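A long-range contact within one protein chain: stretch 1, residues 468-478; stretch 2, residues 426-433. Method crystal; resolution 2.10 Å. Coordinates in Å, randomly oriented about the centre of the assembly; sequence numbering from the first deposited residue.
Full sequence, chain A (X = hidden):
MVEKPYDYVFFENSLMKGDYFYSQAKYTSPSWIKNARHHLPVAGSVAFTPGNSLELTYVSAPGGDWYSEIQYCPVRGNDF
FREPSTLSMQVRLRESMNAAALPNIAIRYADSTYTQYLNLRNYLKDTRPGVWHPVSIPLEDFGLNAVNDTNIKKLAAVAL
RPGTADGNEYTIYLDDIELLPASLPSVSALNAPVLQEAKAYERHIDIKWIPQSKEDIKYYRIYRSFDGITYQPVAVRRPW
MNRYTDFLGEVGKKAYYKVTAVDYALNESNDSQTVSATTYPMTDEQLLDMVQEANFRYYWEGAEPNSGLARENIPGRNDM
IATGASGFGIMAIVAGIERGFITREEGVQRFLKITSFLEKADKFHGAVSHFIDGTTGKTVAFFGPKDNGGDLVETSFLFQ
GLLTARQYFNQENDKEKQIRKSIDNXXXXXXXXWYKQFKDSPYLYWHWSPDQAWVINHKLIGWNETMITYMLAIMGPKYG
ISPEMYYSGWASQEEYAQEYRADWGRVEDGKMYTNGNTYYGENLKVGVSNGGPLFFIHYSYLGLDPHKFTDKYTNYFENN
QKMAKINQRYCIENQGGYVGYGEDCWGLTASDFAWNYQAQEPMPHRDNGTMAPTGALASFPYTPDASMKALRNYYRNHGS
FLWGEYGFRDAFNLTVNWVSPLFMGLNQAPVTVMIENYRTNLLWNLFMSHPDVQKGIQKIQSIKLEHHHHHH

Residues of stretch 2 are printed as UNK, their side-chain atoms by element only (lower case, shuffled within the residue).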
ATOM      1  N   ILE A 468      -1.641  15.544 -16.350  1.00 26.51           N
ATOM      2  CA  ILE A 468      -3.077  15.396 -16.550  1.00 28.06           C
ATOM      3  C   ILE A 468      -3.841  16.499 -15.834  1.00 27.81           C
ATOM      4  O   ILE A 468      -4.958  16.814 -16.210  1.00 25.74           O
ATOM      5  CB  ILE A 468      -3.593  14.008 -16.071  1.00 28.79           C
ATOM      6  CG1 ILE A 468      -4.979  13.699 -16.626  1.00 29.31           C
ATOM      7  CG2 ILE A 468      -3.623  13.890 -14.542  1.00 28.74           C
ATOM      8  CD1 ILE A 468      -4.975  13.292 -18.067  1.00 30.51           C
ATOM      9  N   THR A 469      -3.236  17.055 -14.779  1.00 29.10           N
ATOM     10  CA  THR A 469      -3.775  18.229 -14.092  1.00 28.18           C
ATOM     11  C   THR A 469      -3.864  19.426 -15.047  1.00 29.39           C
ATOM     12  O   THR A 469      -4.887  20.135 -15.105  1.00 30.99           O
ATOM     13  CB  THR A 469      -2.927  18.583 -12.862  1.00 28.36           C
ATOM     14  OG1 THR A 469      -2.563  17.383 -12.155  1.00 26.04           O
ATOM     15  CG2 THR A 469      -3.696  19.509 -11.954  1.00 28.24           C
ATOM     16  N   TYR A 470      -2.812  19.632 -15.817  1.00 28.47           N
ATOM     17  CA  TYR A 470      -2.843  20.664 -16.853  1.00 30.59           C
ATOM     18  C   TYR A 470      -3.743  20.270 -17.996  1.00 29.07           C
ATOM     19  O   TYR A 470      -4.489  21.082 -18.498  1.00 29.33           O
ATOM     20  CB  TYR A 470      -1.451  20.992 -17.366  1.00 30.35           C
ATOM     21  CG  TYR A 470      -0.719  21.913 -16.446  1.00 29.75           C
ATOM     22  CD1 TYR A 470       0.048  21.417 -15.402  1.00 28.28           C
ATOM     23  CD2 TYR A 470      -0.817  23.296 -16.604  1.00 30.21           C
ATOM     24  CE1 TYR A 470       0.728  22.269 -14.572  1.00 29.14           C
ATOM     25  CE2 TYR A 470      -0.152  24.155 -15.761  1.00 28.36           C
ATOM     26  CZ  TYR A 470       0.612  23.639 -14.749  1.00 29.76           C
ATOM     27  OH  TYR A 470       1.263  24.508 -13.915  1.00 29.89           O
ATOM     28  N   MET A 471      -3.685  19.011 -18.382  1.00 30.19           N
ATOM     29  CA  MET A 471      -4.518  18.538 -19.466  1.00 30.91           C
ATOM     30  C   MET A 471      -5.963  18.815 -19.125  1.00 29.29           C
ATOM     31  O   MET A 471      -6.654  19.469 -19.898  1.00 29.76           O
ATOM     32  CB  MET A 471      -4.330  17.056 -19.706  1.00 32.92           C
ATOM     33  CG  MET A 471      -2.978  16.711 -20.274  1.00 36.32           C
ATOM     34  SD  MET A 471      -2.891  17.078 -22.028  1.00 40.97           S
ATOM     35  CE  MET A 471      -1.194  17.601 -22.035  1.00 42.93           C
ATOM     36  N   LEU A 472      -6.397  18.351 -17.961  1.00 26.22           N
ATOM     37  CA  LEU A 472      -7.801  18.459 -17.605  1.00 27.05           C
ATOM     38  C   LEU A 472      -8.203  19.885 -17.373  1.00 26.72           C
ATOM     39  O   LEU A 472      -9.298  20.276 -17.771  1.00 29.10           O
ATOM     40  CB  LEU A 472      -8.171  17.569 -16.430  1.00 26.03           C
ATOM     41  CG  LEU A 472      -8.175  16.086 -16.822  1.00 27.07           C
ATOM     42  CD1 LEU A 472      -8.241  15.198 -15.584  1.00 27.98           C
ATOM     43  CD2 LEU A 472      -9.350  15.750 -17.719  1.00 27.57           C
ATOM     44  N   ALA A 473      -7.310  20.666 -16.773  1.00 24.72           N
ATOM     45  CA  ALA A 473      -7.537  22.086 -16.602  1.00 24.98           C
ATOM     46  C   ALA A 473      -7.841  22.773 -17.918  1.00 25.52           C
ATOM     47  O   ALA A 473      -8.723  23.586 -17.975  1.00 27.66           O
ATOM     48  CB  ALA A 473      -6.357  22.753 -15.914  1.00 24.52           C
ATOM     49  N   ILE A 474      -7.103  22.411 -18.957  1.00 26.61           N
ATOM     50  CA  ILE A 474      -7.249  22.949 -20.299  1.00 26.32           C
ATOM     51  C   ILE A 474      -8.481  22.357 -21.030  1.00 28.85           C
ATOM     52  O   ILE A 474      -9.055  22.981 -21.939  1.00 27.98           O
ATOM     53  CB  ILE A 474      -5.936  22.658 -21.086  1.00 26.16           C
ATOM     54  CG1 ILE A 474      -4.761  23.433 -20.463  1.00 25.92           C
ATOM     55  CG2 ILE A 474      -6.041  23.023 -22.570  1.00 25.19           C
ATOM     56  CD1 ILE A 474      -3.391  22.916 -20.864  1.00 26.57           C
ATOM     57  N   MET A 475      -8.871  21.147 -20.658  1.00 28.41           N
ATOM     58  CA  MET A 475     -10.050  20.499 -21.257  1.00 27.99           C
ATOM     59  C   MET A 475     -11.327  20.928 -20.603  1.00 27.95           C
ATOM     60  O   MET A 475     -12.394  20.739 -21.171  1.00 28.75           O
ATOM     61  CB  MET A 475      -9.937  18.990 -21.129  1.00 27.35           C
ATOM     62  CG  MET A 475      -8.740  18.411 -21.865  1.00 27.09           C
ATOM     63  SD  MET A 475      -8.251  16.828 -21.151  1.00 28.08           S
ATOM     64  CE  MET A 475      -6.957  16.389 -22.315  1.00 26.38           C
ATOM     65  N   GLY A 476     -11.237  21.466 -19.389  1.00 30.04           N
ATOM     66  CA  GLY A 476     -12.405  21.929 -18.647  1.00 30.90           C
ATOM     67  C   GLY A 476     -13.226  22.837 -19.541  1.00 32.18           C
ATOM     68  O   GLY A 476     -12.697  23.817 -20.048  1.00 31.88           O
ATOM     69  N   PRO A 477     -14.508  22.499 -19.769  1.00 33.43           N
ATOM     70  CA  PRO A 477     -15.286  23.241 -20.750  1.00 33.01           C
ATOM     71  C   PRO A 477     -15.768  24.597 -20.249  1.00 33.92           C
ATOM     72  O   PRO A 477     -15.960  25.507 -21.046  1.00 39.31           O
ATOM     73  CB  PRO A 477     -16.470  22.308 -21.014  1.00 32.19           C
ATOM     74  CG  PRO A 477     -16.675  21.640 -19.696  1.00 33.20           C
ATOM     75  CD  PRO A 477     -15.280  21.375 -19.202  1.00 33.65           C
ATOM     76  N   LYS A 478     -15.986  24.731 -18.952  1.00 35.65           N
ATOM     77  CA  LYS A 478     -16.479  25.978 -18.390  1.00 37.71           C
ATOM     78  C   LYS A 478     -15.355  26.811 -17.747  1.00 35.58           C
ATOM     79  O   LYS A 478     -15.278  28.015 -17.937  1.00 36.10           O
ATOM     80  CB  LYS A 478     -17.565  25.682 -17.367  1.00 41.91           C
ATOM     81  CG  LYS A 478     -18.203  26.929 -16.801  1.00 46.83           C
ATOM     82  CD  LYS A 478     -19.455  26.590 -16.025  1.00 54.25           C
ATOM     83  CE  LYS A 478     -20.108  27.878 -15.567  1.00 56.80           C
ATOM     84  NZ  LYS A 478     -21.277  27.515 -14.743  1.00 60.78           N
ATOM     85  N   UNK A 426     -20.294  17.419 -12.211  1.00 32.42           N
ATOM     86  CA  UNK A 426     -19.090  17.430 -11.385  1.00 33.13           C
ATOM     87  C   UNK A 426     -17.887  17.950 -12.174  1.00 31.43           C
ATOM     88  O   UNK A 426     -17.175  18.859 -11.722  1.00 31.07           O
ATOM     89  c   UNK A 426     -18.807  16.029 -10.847  1.00 34.61           C
ATOM     90  c   UNK A 426     -19.653  15.605  -9.649  1.00 33.93           C
ATOM     91  c   UNK A 426     -19.588  14.097  -9.478  1.00 34.81           C
ATOM     92  c   UNK A 426     -19.178  16.283  -8.377  1.00 35.95           C
ATOM     93  N   UNK A 427     -17.695  17.380 -13.361  1.00 28.34           N
ATOM     94  CA  UNK A 427     -16.615  17.769 -14.264  1.00 28.91           C
ATOM     95  C   UNK A 427     -16.661  19.254 -14.689  1.00 30.50           C
ATOM     96  O   UNK A 427     -15.663  19.960 -14.571  1.00 28.80           O
ATOM     97  c   UNK A 427     -13.024  18.300 -18.649  1.00 27.91           C
ATOM     98  c   UNK A 427     -15.917  17.337 -16.694  1.00 27.67           C
ATOM     99  c   UNK A 427     -16.463  17.547 -17.917  1.00 26.40           C
ATOM    100  n   UNK A 427     -15.494  17.905 -18.808  1.00 27.18           N
ATOM    101  c   UNK A 427     -13.440  17.566 -15.949  1.00 27.35           C
ATOM    102  c   UNK A 427     -14.288  17.962 -18.165  1.00 27.70           C
ATOM    103  c   UNK A 427     -16.643  16.871 -15.487  1.00 27.75           C
ATOM    104  c   UNK A 427     -11.985  18.266 -17.760  1.00 27.77           C
ATOM    105  c   UNK A 427     -14.516  17.603 -16.823  1.00 27.30           C
ATOM    106  c   UNK A 427     -12.182  17.895 -16.428  1.00 27.06           C
ATOM    107  N   UNK A 428     -17.808  19.703 -15.176  1.00 31.57           N
ATOM    108  CA  UNK A 428     -17.959  21.098 -15.603  1.00 36.13           C
ATOM    109  C   UNK A 428     -17.673  22.069 -14.487  1.00 34.48           C
ATOM    110  O   UNK A 428     -17.173  23.167 -14.737  1.00 33.96           O
ATOM    111  c   UNK A 428     -19.368  21.379 -16.126  1.00 40.66           C
ATOM    112  n   UNK A 428     -22.612  19.695 -19.501  1.00 57.99           N
ATOM    113  c   UNK A 428     -19.595  20.912 -17.551  1.00 49.07           C
ATOM    114  c   UNK A 428     -21.071  20.651 -17.844  1.00 53.88           C
ATOM    115  c   UNK A 428     -21.305  20.383 -19.327  1.00 55.35           C
ATOM    116  N   UNK A 429     -18.005  21.669 -13.261  1.00 33.14           N
ATOM    117  CA  UNK A 429     -17.870  22.567 -12.124  1.00 34.22           C
ATOM    118  C   UNK A 429     -16.533  22.563 -11.432  1.00 28.94           C
ATOM    119  O   UNK A 429     -16.365  23.325 -10.491  1.00 29.57           O
ATOM    120  c   UNK A 429     -19.028  22.360 -11.135  1.00 36.00           C
ATOM    121  n   UNK A 429     -21.380  22.033 -11.519  1.00 38.05           N
ATOM    122  o   UNK A 429     -20.393  23.827 -12.402  1.00 42.24           O
ATOM    123  c   UNK A 429     -20.339  22.805 -11.726  1.00 36.97           C
ATOM    124  N   UNK A 430     -15.571  21.773 -11.897  1.00 28.73           N
ATOM    125  CA  UNK A 430     -14.218  21.889 -11.356  1.00 28.17           C
ATOM    126  C   UNK A 430     -13.649  23.207 -11.877  1.00 28.19           C
ATOM    127  O   UNK A 430     -13.352  23.350 -13.076  1.00 28.49           O
ATOM    128  c   UNK A 430     -13.268  20.747 -11.765  1.00 27.58           C
ATOM    129  c   UNK A 430     -11.901  20.975 -11.134  1.00 26.18           C
ATOM    130  c   UNK A 430     -13.808  19.401 -11.342  1.00 26.52           C
ATOM    131  N   UNK A 431     -13.493  24.168 -10.981  1.00 30.92           N
ATOM    132  CA  UNK A 431     -12.967  25.478 -11.385  1.00 31.46           C
ATOM    133  C   UNK A 431     -11.442  25.440 -11.492  1.00 30.31           C
ATOM    134  O   UNK A 431     -10.727  25.980 -10.640  1.00 27.65           O
ATOM    135  c   UNK A 431     -14.914  26.659 -10.249  1.00 34.86           C
ATOM    136  c   UNK A 431     -13.415  26.563 -10.417  1.00 33.77           C
ATOM    137  o   UNK A 431     -16.277  26.996  -8.330  1.00 33.34           O
ATOM    138  o   UNK A 431     -14.634  28.437  -8.693  1.00 41.48           O
ATOM    139  c   UNK A 431     -15.306  27.420  -8.998  1.00 37.32           C
ATOM    140  N   UNK A 432     -10.951  24.811 -12.558  1.00 29.32           N
ATOM    141  CA  UNK A 432      -9.504  24.696 -12.801  1.00 28.78           C
ATOM    142  C   UNK A 432      -8.819  26.067 -12.756  1.00 29.52           C
ATOM    143  O   UNK A 432      -7.768  26.221 -12.144  1.00 29.33           O
ATOM    144  c   UNK A 432     -10.963  22.368 -14.960  1.00 26.67           C
ATOM    145  c   UNK A 432     -10.272  20.432 -14.116  1.00 29.03           C
ATOM    146  c   UNK A 432      -9.365  21.430 -13.732  1.00 28.54           C
ATOM    147  c   UNK A 432      -9.204  24.014 -14.146  1.00 28.61           C
ATOM    148  c   UNK A 432      -8.275  21.076 -12.944  1.00 28.94           C
ATOM    149  n   UNK A 432     -11.236  21.030 -14.879  1.00 27.24           N
ATOM    150  c   UNK A 432     -10.134  19.113 -13.718  1.00 28.23           C
ATOM    151  c   UNK A 432      -9.069  18.802 -12.952  1.00 29.14           C
ATOM    152  c   UNK A 432      -9.834  22.660 -14.286  1.00 27.83           C
ATOM    153  c   UNK A 432      -8.132  19.764 -12.572  1.00 29.91           C
ATOM    154  N   UNK A 433      -9.441  27.054 -13.396  1.00 31.34           N
ATOM    155  CA  UNK A 433      -8.915  28.416 -13.484  1.00 31.56           C
ATOM    156  C   UNK A 433      -8.685  29.037 -12.134  1.00 30.94           C
ATOM    157  O   UNK A 433      -7.743  29.791 -11.973  1.00 34.43           O
ATOM    158  c   UNK A 433      -9.844  29.309 -14.309  1.00 31.75           C
ATOM    159  o   UNK A 433     -11.177  29.191 -13.867  1.00 31.45           O
TER
HETATM  160  O   HOH W   1     -15.327  23.367 -16.420  1.00 31.04           O

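Position 426 has four side-chain carbons, forked at the second. They form no contact with stretch 1. The fork after the second carbon gives Leu426.

Position 427 has one carbon, then fused five- and six-membered rings holding eight carbons and one nitrogen. The ring end comes nearer to stretch 1 than its CB direction suggests, and it meets Leu472, Met475, Gly476 and Pro477. Only tryptophan has this double ring, so this is Trp427. Its CH2 lies 3.6 Å from Leu472 CD2 and 4.0 Å from Met475 CB. Its CE2 lies 3.7 Å from Pro477 CD. Its NE1 is hydrogen-bonded elsewhere in the structure.

Position 428 has four carbons in a row ending in nitrogen. The second carbon packs against the ring of Pro477, while the end of the chain leads away. This is Lys428, and its CG is 3.7 Å from Pro477 CG.

Position 429 has two carbons, the second carrying one oxygen and one nitrogen. That is an amide on a short chain, Asn429. Its OD1 is 4.5 Å from Lys478 NZ, too far for a hydrogen bond.

Position 430 has three carbons, one carrying the other two. It does not reach stretch 1. The branch at CB gives Val430.

Position 431 has three carbons, the third carrying two oxygens. Its CB points away from stretch 1. The carboxylate on this longer chain marks Glu431.

Position 432 has one carbon and a second fused ring system, again with eight ring carbons and one nitrogen. Its CB points toward stretch 1, and the rings lie against Thr469, Leu472, Ala473 and Gly476. This is Trp432. Ala473 CA sits over the face of its five-membered ring, 3.6 Å from the centroid of the Trp432 ring, in a CH-pi contact. Leu472 CB is 3.7 Å from Trp432 CZ2, and Ala473 CB is 3.6 Å from Trp432 CB.

Position 433 has one carbon then one oxygen. It makes no contact with stretch 1. This is Ser433.

The contact is mainly apolar packing, with no direct hydrogen bond across it. The two tryptophans cover the end of the helix, which stops at Met475. Gly476 leaves the helical conformation there, and its lack of a side chain matters: an ideal CB would lie 2.6 Å from Trp432 CD1, a clash. At the exposed margin one water links the backbones. It donates to Lys428 O at 2.5 Å and accepts from Lys478 N at 3.0 Å.

Stretch 2, residues 426-433: LWKNVEWS
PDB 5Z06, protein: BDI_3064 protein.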